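Anopheles gambiae adenosine kinase (Anopheles gambiae, PDB 3LOO) catalyses the transfer of a phosphate group from ATP to adenosine, giving AMP, as a member of the pfkB carbohydrate kinase family. Local coordinates at residues L87-W92 and C353-E358; G104-D109 and Y128-T133; A38-D43 and E71-E76; S213-P218 and E239-A244. All coordinates share one frame; numbering follows the deposited sequence.

Contact 1 (L87-W92 and C353-E358)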
loop_
_atom_site.group_PDB
_atom_site.type_symbol
_atom_site.label_atom_id
_atom_site.label_comp_id
_atom_site.label_asym_id
_atom_site.label_seq_id
_atom_site.Cartn_x
_atom_site.Cartn_y
_atom_site.Cartn_z
ATOM N N LEU A 87 6.303 -0.089 -4.350
ATOM C CA LEU A 87 7.723 0.180 -4.597
ATOM C C LEU A 87 8.301 -0.656 -5.771
ATOM O O LEU A 87 9.135 -0.152 -6.542
ATOM C CB LEU A 87 8.529 0.021 -3.301
ATOM C CG LEU A 87 8.652 1.304 -2.495
ATOM C CD1 LEU A 87 7.337 1.953 -2.098
ATOM C CD2 LEU A 87 9.539 1.047 -1.234
ATOM N N ARG A 88 7.813 -1.888 -5.949
ATOM C CA ARG A 88 8.235 -2.721 -7.080
ATOM C C ARG A 88 7.745 -2.121 -8.415
ATOM O O ARG A 88 8.527 -2.021 -9.370
ATOM C CB ARG A 88 7.792 -4.191 -6.900
ATOM C CG ARG A 88 8.509 -4.951 -5.731
ATOM C CD ARG A 88 7.905 -6.373 -5.509
ATOM N NE ARG A 88 7.848 -7.050 -6.814
ATOM C CZ ARG A 88 6.873 -7.842 -7.248
ATOM N NH1 ARG A 88 5.815 -8.129 -6.491
ATOM N NH2 ARG A 88 6.963 -8.356 -8.469
ATOM N N VAL A 89 6.481 -1.688 -8.456
ATOM C CA VAL A 89 5.948 -0.988 -9.632
ATOM C C VAL A 89 6.704 0.319 -9.915
ATOM O O VAL A 89 7.109 0.550 -11.052
ATOM C CB VAL A 89 4.377 -0.805 -9.568
ATOM C CG1 VAL A 89 3.816 0.103 -10.743
ATOM C CG2 VAL A 89 3.685 -2.187 -9.510
ATOM N N ALA A 90 6.901 1.164 -8.893
ATOM C CA ALA A 90 7.717 2.355 -9.036
ATOM C C ALA A 90 9.156 2.105 -9.572
ATOM O O ALA A 90 9.648 2.859 -10.419
ATOM C CB ALA A 90 7.780 3.134 -7.703
ATOM N N GLN A 91 9.837 1.088 -9.053
ATOM C CA GLN A 91 11.154 0.709 -9.547
ATOM C C GLN A 91 11.137 0.209 -11.012
ATOM O O GLN A 91 12.043 0.529 -11.823
ATOM C CB GLN A 91 11.747 -0.347 -8.616
ATOM C CG GLN A 91 12.384 0.264 -7.398
ATOM C CD GLN A 91 13.650 1.087 -7.733
ATOM O OE1 GLN A 91 14.215 1.002 -8.834
ATOM N NE2 GLN A 91 14.099 1.848 -6.774
ATOM N N TRP A 92 10.101 -0.542 -11.350
ATOM C CA TRP A 92 9.990 -1.083 -12.691
ATOM C C TRP A 92 9.905 0.080 -13.674
ATOM O O TRP A 92 10.617 0.114 -14.690
ATOM C CB TRP A 92 8.790 -2.021 -12.808
ATOM C CG TRP A 92 8.505 -2.369 -14.244
ATOM C CD1 TRP A 92 9.310 -3.099 -15.098
ATOM C CD2 TRP A 92 7.361 -1.994 -15.000
ATOM N NE1 TRP A 92 8.722 -3.198 -16.340
ATOM C CE2 TRP A 92 7.527 -2.527 -16.309
ATOM C CE3 TRP A 92 6.205 -1.262 -14.709
ATOM C CZ2 TRP A 92 6.583 -2.332 -17.324
ATOM C CZ3 TRP A 92 5.253 -1.082 -15.726
ATOM C CH2 TRP A 92 5.458 -1.619 -17.016
ATOM N N CYS A 353 4.287 -10.711 -15.350
ATOM C CA CYS A 353 5.011 -10.546 -16.633
ATOM C C CYS A 353 5.345 -9.103 -17.012
ATOM O O CYS A 353 6.308 -8.850 -17.749
ATOM C CB CYS A 353 4.229 -11.175 -17.791
ATOM S SG CYS A 353 4.060 -12.957 -17.659
ATOM N N THR A 354 4.533 -8.166 -16.522
ATOM C CA THR A 354 4.744 -6.740 -16.777
ATOM C C THR A 354 6.190 -6.320 -16.434
ATOM O O THR A 354 6.788 -5.516 -17.153
ATOM C CB THR A 354 3.730 -5.848 -16.002
ATOM O OG1 THR A 354 2.542 -6.592 -15.692
ATOM C CG2 THR A 354 3.352 -4.622 -16.836
ATOM N N PHE A 355 6.736 -6.893 -15.359
ATOM C CA PHE A 355 8.072 -6.544 -14.848
ATOM C C PHE A 355 9.223 -6.941 -15.769
ATOM O O PHE A 355 10.352 -6.454 -15.606
ATOM C CB PHE A 355 8.272 -7.151 -13.455
ATOM C CG PHE A 355 7.366 -6.559 -12.429
ATOM C CD1 PHE A 355 7.662 -5.329 -11.855
ATOM C CD2 PHE A 355 6.189 -7.197 -12.074
ATOM C CE1 PHE A 355 6.812 -4.764 -10.915
ATOM C CE2 PHE A 355 5.326 -6.629 -11.145
ATOM C CZ PHE A 355 5.643 -5.416 -10.563
ATOM N N GLU A 356 8.925 -7.818 -16.728
ATOM C CA GLU A 356 9.896 -8.264 -17.715
ATOM C C GLU A 356 9.930 -7.320 -18.915
ATOM O O GLU A 356 10.955 -7.198 -19.588
ATOM C CB GLU A 356 9.557 -9.670 -18.174
ATOM C CG GLU A 356 9.532 -10.695 -17.054
ATOM C CD GLU A 356 9.459 -12.114 -17.580
ATOM O OE1 GLU A 356 9.909 -13.039 -16.862
ATOM O OE2 GLU A 356 8.958 -12.305 -18.711
ATOM N N GLY A 357 8.806 -6.663 -19.184
ATOM C CA GLY A 357 8.727 -5.671 -20.244
ATOM C C GLY A 357 9.533 -4.403 -19.996
ATOM O O GLY A 357 10.214 -4.244 -18.970
ATOM N N GLU A 358 9.455 -3.507 -20.974
ATOM C CA GLU A 358 10.049 -2.181 -20.915
ATOM C C GLU A 358 8.895 -1.194 -20.688
ATOM O O GLU A 358 7.975 -1.144 -21.497
ATOM C CB GLU A 358 10.743 -1.890 -22.251
ATOM C CG GLU A 358 11.273 -0.477 -22.434
ATOM C CD GLU A 358 12.723 -0.335 -22.002
ATOM O OE1 GLU A 358 13.021 -0.619 -20.820
ATOM O OE2 GLU A 358 13.566 0.058 -22.849
#

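Contact 2 (G104-D109 and Y128-T133)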
loop_
_atom_site.group_PDB
_atom_site.type_symbol
_atom_site.label_atom_id
_atom_site.label_comp_id
_atom_site.label_asym_id
_atom_site.label_seq_id
_atom_site.Cartn_x
_atom_site.Cartn_y
_atom_site.Cartn_z
ATOM N N GLY A 104 10.502 -3.583 6.318
ATOM C CA GLY A 104 9.450 -4.399 6.935
ATOM C C GLY A 104 10.126 -5.662 7.443
ATOM O O GLY A 104 11.341 -5.840 7.237
ATOM N N CYS A 105 9.356 -6.521 8.113
ATOM C CA CYS A 105 9.902 -7.733 8.744
ATOM C C CYS A 105 9.414 -9.042 8.130
ATOM O O CYS A 105 8.194 -9.249 7.907
ATOM C CB CYS A 105 9.626 -7.711 10.259
ATOM S SG CYS A 105 10.556 -8.996 11.217
ATOM N N VAL A 106 10.375 -9.935 7.872
ATOM C CA VAL A 106 10.113 -11.231 7.247
ATOM C C VAL A 106 10.670 -12.303 8.176
ATOM O O VAL A 106 11.360 -11.985 9.163
ATOM C CB VAL A 106 10.769 -11.401 5.837
ATOM C CG1 VAL A 106 10.154 -10.442 4.774
ATOM C CG2 VAL A 106 12.306 -11.262 5.905
ATOM N N GLY A 107 10.401 -13.562 7.839
ATOM C CA GLY A 107 10.950 -14.687 8.596
ATOM C C GLY A 107 12.290 -15.064 7.987
ATOM O O GLY A 107 12.771 -14.411 7.040
ATOM N N GLN A 108 12.890 -16.137 8.505
ATOM C CA GLN A 108 14.098 -16.669 7.891
ATOM C C GLN A 108 13.763 -17.978 7.237
ATOM O O GLN A 108 14.024 -19.035 7.811
ATOM C CB GLN A 108 15.187 -16.850 8.935
ATOM C CG GLN A 108 15.950 -15.583 9.123
ATOM C CD GLN A 108 16.677 -15.564 10.419
ATOM O OE1 GLN A 108 16.411 -16.373 11.287
ATOM N NE2 GLN A 108 17.619 -14.657 10.554
ATOM N N ASP A 109 13.175 -17.918 6.053
ATOM C CA ASP A 109 12.499 -19.086 5.520
ATOM C C ASP A 109 12.436 -19.004 4.028
ATOM O O ASP A 109 12.949 -18.045 3.466
ATOM C CB ASP A 109 11.099 -19.261 6.142
ATOM C CG ASP A 109 10.214 -18.031 6.002
ATOM O OD1 ASP A 109 10.541 -17.129 5.216
ATOM O OD2 ASP A 109 9.164 -17.978 6.667
ATOM N N TYR A 128 15.036 -5.676 4.962
ATOM C CA TYR A 128 14.166 -6.481 5.835
ATOM C C TYR A 128 14.794 -6.673 7.216
ATOM O O TYR A 128 15.962 -7.046 7.320
ATOM C CB TYR A 128 13.918 -7.884 5.263
ATOM C CG TYR A 128 13.087 -8.019 3.993
ATOM C CD1 TYR A 128 12.083 -7.096 3.627
ATOM C CD2 TYR A 128 13.306 -9.105 3.154
ATOM C CE1 TYR A 128 11.333 -7.292 2.430
ATOM C CE2 TYR A 128 12.548 -9.313 1.995
ATOM C CZ TYR A 128 11.571 -8.407 1.634
ATOM O OH TYR A 128 10.872 -8.657 0.438
ATOM N N GLN A 129 14.011 -6.437 8.260
ATOM C CA GLN A 129 14.282 -7.006 9.572
ATOM C C GLN A 129 13.950 -8.517 9.498
ATOM O O GLN A 129 13.121 -8.947 8.698
ATOM C CB GLN A 129 13.422 -6.294 10.636
ATOM C CG GLN A 129 13.676 -6.696 12.089
ATOM C CD GLN A 129 12.923 -5.814 13.074
ATOM O OE1 GLN A 129 12.026 -5.074 12.704
ATOM N NE2 GLN A 129 13.285 -5.901 14.341
ATOM N N ARG A 130 14.629 -9.317 10.311
ATOM C CA ARG A 130 14.496 -10.773 10.267
ATOM C C ARG A 130 13.964 -11.242 11.592
ATOM O O ARG A 130 14.501 -10.892 12.634
ATOM C CB ARG A 130 15.847 -11.469 10.016
ATOM C CG ARG A 130 16.433 -11.229 8.671
ATOM C CD ARG A 130 15.555 -11.883 7.709
ATOM N NE ARG A 130 15.973 -11.622 6.352
ATOM C CZ ARG A 130 15.722 -12.440 5.335
ATOM N NH1 ARG A 130 15.088 -13.621 5.536
ATOM N NH2 ARG A 130 16.144 -12.078 4.129
ATOM N N SER A 131 12.896 -12.021 11.551
ATOM C CA SER A 131 12.402 -12.709 12.744
ATOM C C SER A 131 12.866 -14.172 12.711
ATOM O O SER A 131 12.604 -14.906 11.739
ATOM C CB SER A 131 10.880 -12.654 12.780
ATOM O OG SER A 131 10.392 -13.230 13.978
ATOM N N ALA A 132 13.536 -14.630 13.756
ATOM C CA ALA A 132 13.849 -16.076 13.801
ATOM C C ALA A 132 12.696 -16.901 14.409
ATOM O O ALA A 132 12.654 -18.153 14.246
ATOM C CB ALA A 132 15.174 -16.346 14.513
ATOM N N THR A 133 11.751 -16.204 15.058
ATOM C CA THR A 133 10.606 -16.870 15.719
ATOM C C THR A 133 9.355 -17.017 14.884
ATOM O O THR A 133 8.594 -17.953 15.120
ATOM C CB THR A 133 10.202 -16.222 17.068
ATOM O OG1 THR A 133 9.645 -14.922 16.834
ATOM C CG2 THR A 133 11.406 -16.144 18.028
HETATM O O HOH W 1 11.418 -17.550 10.352
HETATM O O HOH W 2 15.289 -16.367 3.925
#

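Contact 3 (A38-D43 and E71-E76)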
loop_
_atom_site.group_PDB
_atom_site.type_symbol
_atom_site.label_atom_id
_atom_site.label_comp_id
_atom_site.label_asym_id
_atom_site.label_seq_id
_atom_site.Cartn_x
_atom_site.Cartn_y
_atom_site.Cartn_z
ATOM N N ALA A 38 -5.921 -18.025 -5.234
ATOM C CA ALA A 38 -6.665 -19.122 -5.879
ATOM C C ALA A 38 -8.094 -18.772 -6.241
ATOM O O ALA A 38 -8.716 -17.862 -5.664
ATOM C CB ALA A 38 -6.635 -20.418 -5.009
ATOM N N VAL A 39 -8.616 -19.511 -7.213
ATOM C CA VAL A 39 -10.029 -19.474 -7.518
ATOM C C VAL A 39 -10.746 -20.419 -6.568
ATOM O O VAL A 39 -10.353 -21.567 -6.392
ATOM C CB VAL A 39 -10.293 -19.804 -9.009
ATOM C CG1 VAL A 39 -11.805 -20.030 -9.270
ATOM C CG2 VAL A 39 -9.741 -18.668 -9.860
ATOM N N VAL A 40 -11.778 -19.921 -5.906
ATOM C CA VAL A 40 -12.526 -20.761 -4.989
ATOM C C VAL A 40 -13.996 -20.437 -5.119
ATOM O O VAL A 40 -14.357 -19.457 -5.786
ATOM C CB VAL A 40 -12.068 -20.556 -3.505
ATOM C CG1 VAL A 40 -10.550 -20.609 -3.384
ATOM C CG2 VAL A 40 -12.627 -19.266 -2.917
ATOM N N GLU A 41 -14.838 -21.236 -4.458
ATOM C CA GLU A 41 -16.287 -20.967 -4.404
ATOM C C GLU A 41 -16.743 -20.611 -2.992
ATOM O O GLU A 41 -15.975 -20.771 -2.036
ATOM C CB GLU A 41 -17.074 -22.152 -4.992
ATOM C CG GLU A 41 -17.070 -22.143 -6.527
ATOM C CD GLU A 41 -17.701 -23.389 -7.160
ATOM O OE1 GLU A 41 -18.930 -23.588 -7.036
ATOM O OE2 GLU A 41 -16.960 -24.154 -7.814
ATOM N N LYS A 42 -17.996 -20.158 -2.867
ATOM C CA LYS A 42 -18.546 -19.612 -1.609
ATOM C C LYS A 42 -18.435 -20.513 -0.401
ATOM O O LYS A 42 -18.300 -20.015 0.718
ATOM C CB LYS A 42 -20.014 -19.210 -1.762
ATOM C CG LYS A 42 -20.215 -17.804 -2.262
ATOM C CD LYS A 42 -20.652 -17.752 -3.727
ATOM C CE LYS A 42 -20.447 -16.343 -4.308
ATOM N NZ LYS A 42 -20.301 -15.302 -3.228
ATOM N N ASP A 43 -18.491 -21.835 -0.614
ATOM C CA ASP A 43 -18.375 -22.768 0.504
ATOM C C ASP A 43 -17.036 -22.631 1.192
ATOM O O ASP A 43 -16.940 -22.811 2.409
ATOM C CB ASP A 43 -18.622 -24.229 0.075
ATOM C CG ASP A 43 -17.795 -24.626 -1.138
ATOM O OD1 ASP A 43 -17.413 -25.817 -1.225
ATOM O OD2 ASP A 43 -17.531 -23.749 -1.999
ATOM N N GLU A 71 -2.715 -26.980 -1.000
ATOM C CA GLU A 71 -2.902 -28.414 -1.275
ATOM C C GLU A 71 -4.109 -28.767 -2.124
ATOM O O GLU A 71 -4.041 -29.678 -2.924
ATOM C CB GLU A 71 -2.957 -29.216 0.031
ATOM C CG GLU A 71 -1.591 -29.504 0.623
ATOM C CD GLU A 71 -1.671 -30.080 2.030
ATOM O OE1 GLU A 71 -2.776 -30.511 2.446
ATOM O OE2 GLU A 71 -0.631 -30.080 2.745
ATOM N N LYS A 72 -5.215 -28.068 -1.957
ATOM C CA LYS A 72 -6.451 -28.484 -2.577
ATOM C C LYS A 72 -6.979 -27.484 -3.606
ATOM O O LYS A 72 -7.832 -27.816 -4.414
ATOM C CB LYS A 72 -7.467 -28.820 -1.451
ATOM C CG LYS A 72 -8.948 -28.498 -1.686
ATOM C CD LYS A 72 -9.812 -29.037 -0.540
ATOM C CE LYS A 72 -11.264 -28.550 -0.616
ATOM N NZ LYS A 72 -11.878 -28.764 -1.972
ATOM N N TYR A 73 -6.488 -26.251 -3.595
ATOM C CA TYR A 73 -6.941 -25.293 -4.610
ATOM C C TYR A 73 -5.868 -24.852 -5.582
ATOM O O TYR A 73 -6.100 -23.947 -6.383
ATOM C CB TYR A 73 -7.646 -24.078 -3.994
ATOM C CG TYR A 73 -8.984 -24.405 -3.367
ATOM C CD1 TYR A 73 -10.163 -24.290 -4.098
ATOM C CD2 TYR A 73 -9.060 -24.832 -2.052
ATOM C CE1 TYR A 73 -11.399 -24.586 -3.523
ATOM C CE2 TYR A 73 -10.278 -25.126 -1.467
ATOM C CZ TYR A 73 -11.439 -25.001 -2.204
ATOM O OH TYR A 73 -12.634 -25.302 -1.598
ATOM N N GLN A 74 -4.704 -25.495 -5.521
ATOM C CA GLN A 74 -3.644 -25.264 -6.507
ATOM C C GLN A 74 -3.266 -23.789 -6.477
ATOM O O GLN A 74 -3.241 -23.152 -7.509
ATOM C CB GLN A 74 -4.140 -25.637 -7.926
ATOM C CG GLN A 74 -4.449 -27.133 -8.149
ATOM C CD GLN A 74 -3.415 -28.023 -7.466
ATOM O OE1 GLN A 74 -3.476 -28.248 -6.247
ATOM N NE2 GLN A 74 -2.451 -28.513 -8.239
ATOM N N ALA A 75 -3.053 -23.236 -5.281
ATOM C CA ALA A 75 -2.847 -21.788 -5.145
ATOM C C ALA A 75 -1.488 -21.363 -5.698
ATOM O O ALA A 75 -0.529 -22.136 -5.697
ATOM C CB ALA A 75 -3.011 -21.338 -3.698
ATOM N N GLU A 76 -1.429 -20.124 -6.157
ATOM C CA GLU A 76 -0.239 -19.581 -6.754
ATOM C C GLU A 76 0.464 -18.701 -5.715
ATOM O O GLU A 76 -0.174 -18.071 -4.877
ATOM C CB GLU A 76 -0.630 -18.763 -7.985
ATOM C CG GLU A 76 0.515 -18.405 -8.862
ATOM C CD GLU A 76 0.149 -17.468 -10.023
ATOM O OE1 GLU A 76 -1.058 -17.236 -10.265
ATOM O OE2 GLU A 76 1.092 -16.968 -10.696
#

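Contact 4 (S213-P218 and E239-A244)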
loop_
_atom_site.group_PDB
_atom_site.type_symbol
_atom_site.label_atom_id
_atom_site.label_comp_id
_atom_site.label_asym_id
_atom_site.label_seq_id
_atom_site.Cartn_x
_atom_site.Cartn_y
_atom_site.Cartn_z
ATOM N N SER A 213 -5.620 1.815 2.846
ATOM C CA SER A 213 -5.405 0.350 2.780
ATOM C C SER A 213 -6.640 -0.558 2.773
ATOM O O SER A 213 -6.747 -1.450 1.926
ATOM C CB SER A 213 -4.431 -0.112 3.864
ATOM O OG SER A 213 -3.132 0.411 3.613
ATOM N N ALA A 214 -7.542 -0.369 3.732
ATOM C CA ALA A 214 -8.734 -1.233 3.837
ATOM C C ALA A 214 -9.705 -0.604 4.812
ATOM O O ALA A 214 -9.277 0.086 5.743
ATOM C CB ALA A 214 -8.364 -2.653 4.345
ATOM N N PRO A 215 -11.005 -0.926 4.674
ATOM C CA PRO A 215 -11.997 -0.401 5.627
ATOM C C PRO A 215 -11.648 -0.623 7.077
ATOM O O PRO A 215 -11.953 0.237 7.908
ATOM C CB PRO A 215 -13.281 -1.156 5.236
ATOM C CG PRO A 215 -13.132 -1.202 3.751
ATOM C CD PRO A 215 -11.670 -1.601 3.545
ATOM N N PHE A 216 -10.977 -1.725 7.402
ATOM C CA PHE A 216 -10.680 -1.971 8.815
ATOM C C PHE A 216 -9.694 -1.013 9.392
ATOM O O PHE A 216 -9.580 -0.911 10.609
ATOM C CB PHE A 216 -10.243 -3.427 9.122
ATOM C CG PHE A 216 -8.854 -3.793 8.669
ATOM C CD1 PHE A 216 -7.730 -3.474 9.424
ATOM C CD2 PHE A 216 -8.677 -4.576 7.524
ATOM C CE1 PHE A 216 -6.422 -3.865 9.011
ATOM C CE2 PHE A 216 -7.360 -4.978 7.118
ATOM C CZ PHE A 216 -6.256 -4.623 7.862
ATOM N N VAL A 217 -8.923 -0.327 8.547
ATOM C CA VAL A 217 -7.953 0.587 9.117
ATOM C C VAL A 217 -8.594 1.779 9.902
ATOM O O VAL A 217 -8.286 1.979 11.068
ATOM C CB VAL A 217 -6.873 1.028 8.058
ATOM C CG1 VAL A 217 -6.088 2.201 8.606
ATOM C CG2 VAL A 217 -5.960 -0.210 7.702
ATOM N N PRO A 218 -9.488 2.563 9.262
ATOM C CA PRO A 218 -10.167 3.607 10.076
ATOM C C PRO A 218 -11.132 3.051 11.153
ATOM O O PRO A 218 -11.325 3.693 12.221
ATOM C CB PRO A 218 -10.962 4.417 9.032
ATOM C CG PRO A 218 -11.109 3.504 7.815
ATOM C CD PRO A 218 -9.859 2.622 7.828
ATOM N N GLU A 239 -12.761 4.006 -2.867
ATOM C CA GLU A 239 -14.023 4.642 -2.497
ATOM C C GLU A 239 -14.582 4.045 -1.200
ATOM O O GLU A 239 -15.134 4.752 -0.381
ATOM C CB GLU A 239 -15.029 4.522 -3.643
ATOM C CG GLU A 239 -15.697 3.179 -3.779
ATOM C CD GLU A 239 -15.113 2.386 -4.914
ATOM O OE1 GLU A 239 -13.914 2.017 -4.859
ATOM O OE2 GLU A 239 -15.867 2.161 -5.896
ATOM N N THR A 240 -14.360 2.751 -1.006
ATOM C CA THR A 240 -14.930 2.004 0.099
ATOM C C THR A 240 -14.192 2.398 1.373
ATOM O O THR A 240 -14.795 2.495 2.408
ATOM C CB THR A 240 -14.845 0.482 -0.196
ATOM O OG1 THR A 240 -15.607 0.200 -1.391
ATOM C CG2 THR A 240 -15.401 -0.338 0.963
ATOM N N GLU A 241 -12.901 2.717 1.262
ATOM C CA GLU A 241 -12.092 3.141 2.397
ATOM C C GLU A 241 -12.409 4.556 2.782
ATOM O O GLU A 241 -12.431 4.902 3.977
ATOM C CB GLU A 241 -10.589 2.997 2.042
ATOM C CG GLU A 241 -10.164 1.520 2.034
ATOM C CD GLU A 241 -9.161 1.136 0.940
ATOM O OE1 GLU A 241 -8.397 1.988 0.416
ATOM O OE2 GLU A 241 -9.116 -0.073 0.626
ATOM N N ALA A 242 -12.634 5.395 1.777
ATOM C CA ALA A 242 -13.057 6.765 2.026
ATOM C C ALA A 242 -14.429 6.846 2.781
ATOM O O ALA A 242 -14.585 7.608 3.759
ATOM C CB ALA A 242 -13.068 7.575 0.716
ATOM N N ILE A 243 -15.396 6.069 2.320
ATOM C CA ILE A 243 -16.711 5.927 3.022
ATOM C C ILE A 243 -16.544 5.359 4.436
ATOM O O ILE A 243 -17.088 5.905 5.405
ATOM C CB ILE A 243 -17.691 5.109 2.141
ATOM C CG1 ILE A 243 -18.017 5.953 0.911
ATOM C CG2 ILE A 243 -18.960 4.607 2.948
ATOM C CD1 ILE A 243 -18.617 5.150 -0.292
ATOM N N ALA A 244 -15.728 4.310 4.577
ATOM C CA ALA A 244 -15.439 3.773 5.879
ATOM C C ALA A 244 -14.850 4.845 6.813
ATOM O O ALA A 244 -15.249 4.959 7.988
ATOM C CB ALA A 244 -14.492 2.539 5.745
#

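Contact 1 (L87-W92 and C353-E358)
Phe355 meets Arg88 with a face of its ring and Trp92 with an edge, and aromatic and cationic contacts of these three residues dominate the interface. The Arg88 guanidinium lies over one face of the Phe355 ring, displaced from its middle: CZ stands 4.7 Å from the Phe355 centroid, and the two planes differ by 28°. A bend at chi3 brings NH2 of Arg88 over the rim, 3.6 Å from Phe355 CE2, in an off-centre cation-pi stack. With its CD1 edge Phe355 turns toward the Trp92 face, an offset edge-to-face pair with planes at 68°. The backbone of Phe355 contributes as well, its CA resting over the five-membered ring of Trp92 in a CH-pi contact.

Apolar touches fill in around the rings. Trp92 CB meets Phe355 CD1 at 3.6 Å, Val89 CG2 approaches Phe355 CZ, and Thr354 CG2 packs against Trp92 CH2 at 3.7 Å. The hydroxyl of Thr354 bonds instead to Ser351 O.

One hydrogen bond joins the segments. Trp92 NE1 donates to Gly357 O over 3.2 Å, nearly straight at 165°; the acceptor lies close to the indole plane, whereas the nitrogen stands above the carbonyl plane of Gly357. Tryptophan thus suits its place twice, offering the turn a broad apolar face and a single directional N-H, so that packing and one polar tie together fasten the C-terminal turn to helix 82-94.

Contact 2 (G104-D109 and Y128-T133)
Val106 serves two flat groups at once: CG1 sits 3.7 Å above the Tyr128 ring, over its centre, while CG2 lies over a face of the Arg130 guanidinium, 3.7 Å from Arg130 CZ. With chi1 at -66°, CG1 is beside the backbone N and CG2 takes the position between N and carbonyl carbon, which spreads the two methyls toward different neighbours. At the guanidinium edge, near its plane, is CA of Gln108. Arg130 NH1 also gives a weak hydrogen bond to Gly107 O, 2.9 Å but bent, and a water links NH1 to Asp109 O.

Beneath these side chains the backbones pair in parallel. Val106 N donates to Gln129 O (3.0 Å), and Ser131 N to Val106 O (2.8 Å), so Val106 is gripped through both its polar backbone atoms. On the other face Cys105 SG packs 4.0 Å from Gln129 CG, a small thiol alongside an extended chain whose NE2 bonds to Thr161.

Strands 100-107 and 125-131 are joined through helix 110-122 in a beta-alpha-beta crossover, strand 125-131 forming an edge of the nine-stranded sheet. Val106 and Arg130 rest on Ala112 of that helix, Tyr128 touches Leu115, and the Tyr128 hydroxyl is hydrogen-bonded to Gln84 of helix 82-94.

Contact 3 (A38-D43 and E71-E76)
Tyr73, near the end of helix 64-73, lays its ring beside the chain leaving strand 33-39, where Val40 CG1 stands over one face. The methyl is displaced from the middle toward the rim: it is 4.2 Å from the Tyr73 centroid and 3.8 Å from CD1 of Tyr73, a CH-pi contact in which the two side chains cross at about a right angle. The carbonyl oxygen of Val39 comes to 3.6 Å from the same Tyr73 CD1, approaching obliquely. Nearer the backbone, Ala38 CB touches both Tyr73 CB (3.9 Å) and Ala75 CB (4.0 Å). A methyl suits this spot, where the two chains come within 4.7 Å of each other at the CA atoms of Ala38 and Ala75.

Torsions set up the Val40 contact: its CG1 lies beside the backbone N (chi1 -48°), the placement from which it reaches the ring. Tyr73 is carried by the last turn of its helix. Gln74 then leaves helical geometry with a positive phi of 59°, turning the chain so that Ala75 passes beside Ala38.

Further out, backbone bonds hold both partners. Ala38 and Val40 pair with strand 137-144 through Val141 and Val143, and Glu76 pairs with Ser37. The contact therefore packs a helix end against the small five-stranded sheet, the part that in pfkB-family sugar and nucleoside kinases forms the lid beside the substrate site.

Contact 4 (S213-P218 and E239-A244)
Pro215 wedges against three residues of helix 239-248, each meeting a different part of its ring or backbone. Its CG touches Thr240 CG2 at 3.7 Å; that methyl is anti to the Thr240 backbone N, which turns it toward the proline and leaves OG1 beside the N. Pro215 CD packs on Glu241 CG at 3.8 Å, and Pro215 CB on Ala244 CB at 3.9 Å. Ala244 CB also meets Pro218 CG at 4.1 Å, so a lone methyl fits between two rigid rings, where a small residue allows the chains to come close.

Glu241 has the more intricate conformation. CG lies beside the backbone N (chi1 -74°), and the chain then bends at chi2 (142°), sending the carboxylate along the Ser213-Ala214 backbone. Glu241 CG rests 3.5 Å from Ala214 C, while OE2 comes to 3.0 Å from Ser213 O; both of these oxygens are acceptors, so this proximity is not a hydrogen bond. The Glu241 side chain lies about 4 Å from the bound magnesium ion and about 5 Å from the bis(adenosine) tetraphosphate. With Asn238, whose OD1 accepts a hydrogen bond from Glu241 N, it matches the NxxE motif of the ribokinase family, which is associated with metal and phosphate binding.

The two segments follow neighbouring parallel strands of the large sheet: helix 216-220 comes after strand 207-211, and helix 239-248 directly after strand 234-238.

Overall arrangement
Contacts 2 and 4 are largely buried and belong to the large sheet and its helices, contact 2 at one edge and contact 4 beside the metal and nucleotide. Contact 3 is partly buried and belongs to the small sheet, while contact 1, also partly buried, fastens the C-terminal turn to helix 82-94 and lies across the centre of the chain from contact 4. Helix 82-94 of contact 1 is followed in the chain by strand 100-107 of contact 2. Chemistry varies with place: strand pairing supports contact 2, aromatic and cation-pi stacking contact 1, methyl-to-ring packing contact 3, and proline packing with a carboxylate near magnesium contact 4. None touches another; their centres lie 25 to 28 Å apart.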